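Local coordinates for mandelate racemase/muconate lactonizing enzyme (Roseovarius nubinhibens, PDB 2QDD) that belongs to the enolase superfamily and probably uses a bound magnesium ion in catalysis, at the interface of chains A and B. Coordinates in Å, arbitrary orientation; residue numbers count along the deposited sequence, not the author numbering. Chains: chain A/B, Mandelate racemase/muconate lactonizing enzyme.

The interface of chains A and B. Residues chain A 28, 57-58; chain B 73, 77, 96.
The backbone carbonyl O of B:Gln96 takes a hydrogen bond from ND1 of the A:His57 imidazole, 2.7 Å long and fairly straight at the hydrogen (157°). The oxygen sits at the ring's edge, nearly in its plane, and the donor lies in the carbonyl plane, so the bond helps to fix how the ring is turned. Since B:Gln96 ends helix 86-96, the ring meets a carbonyl at the helix's C-terminal end, whose partial negative charge would probably strengthen the bond. A:His57 reaches it with CG tucked between its backbone N and carbonyl carbon (chi1 52°). One face of the imidazole is covered near its rim by the methyl CG2 of B:Thr73, 3.8 Å from CG of A:His57. Through its other ring nitrogen, NE2, A:His57 shares water 1 with NE2 of B:His77; the water lies 3.0 Å from each NE2 and bridges the two histidines. The side chain of B:Gln96, bent at chi2, brings its amide NE2 to 3.4 Å from CE1 of A:His57, with amide and ring planes 58° apart; the same NE2 lies over a face of the B:His77 ring. CD1 of A:Leu28, a poorly ordered residue, approaches CE1 of B:His77 at 3.6 Å. An alanine in place of A:His57 would probably leave the B:Gln96 carbonyl and the bridging water without their imidazole partner and uncover the B:Thr73 methyl. The patch joins two chain A loops, holding A:Leu28 and A:His57, to helices 64-78 and 86-96 of chain B, and recurs with chains exchanged across the interface two-fold, though the structure alone does not show whether this pairing forms in solution.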
# COMPACT_ATOMS: atom_id res chain seq x y z
N LEU A 28 34.89 7.61 30.88
CA LEU A 28 35.05 8.63 29.85
C LEU A 28 34.71 10.02 30.36
O LEU A 28 33.57 10.30 30.76
CB LEU A 28 34.18 8.30 28.62
CG LEU A 28 34.85 7.72 27.37
CD1 LEU A 28 33.84 6.89 26.61
CD2 LEU A 28 35.43 8.82 26.48
N HIS A 57 33.92 9.38 18.89
CA HIS A 57 33.83 8.14 18.12
C HIS A 57 32.52 7.38 18.39
O HIS A 57 32.35 6.27 17.90
CB HIS A 57 35.05 7.25 18.37
CG HIS A 57 35.34 7.00 19.82
ND1 HIS A 57 34.63 6.10 20.58
CD2 HIS A 57 36.27 7.53 20.65
CE1 HIS A 57 35.10 6.09 21.82
NE2 HIS A 57 36.10 6.95 21.88
N SER A 58 31.61 7.99 19.14
CA SER A 58 30.37 7.33 19.54
C SER A 58 29.13 7.94 18.88
O SER A 58 28.05 7.35 18.90
CB SER A 58 30.23 7.30 21.07
OG SER A 58 29.61 8.47 21.56
N THR B 73 40.62 2.04 18.67
CA THR B 73 39.49 2.81 19.22
C THR B 73 38.69 2.00 20.26
O THR B 73 38.35 2.52 21.32
CB THR B 73 38.59 3.36 18.07
OG1 THR B 73 39.31 4.35 17.33
CG2 THR B 73 37.30 4.00 18.59
N HIS B 77 37.76 -0.00 25.88
CA HIS B 77 36.40 -0.32 26.32
C HIS B 77 36.18 -1.82 26.45
O HIS B 77 35.30 -2.24 27.21
CB HIS B 77 35.39 0.30 25.36
CG HIS B 77 35.61 1.76 25.14
ND1 HIS B 77 35.24 2.72 26.05
CD2 HIS B 77 36.21 2.43 24.12
CE1 HIS B 77 35.58 3.91 25.61
NE2 HIS B 77 36.18 3.76 24.43
N GLN B 96 30.35 2.32 21.31
CA GLN B 96 31.63 3.01 21.30
C GLN B 96 32.21 3.23 19.90
O GLN B 96 33.06 4.10 19.71
CB GLN B 96 32.66 2.30 22.19
CG GLN B 96 32.32 2.23 23.68
CD GLN B 96 32.19 3.58 24.38
OE1 GLN B 96 31.51 3.69 25.40
NE2 GLN B 96 32.87 4.61 23.86
O HOH W 1 37.60 6.39 24.43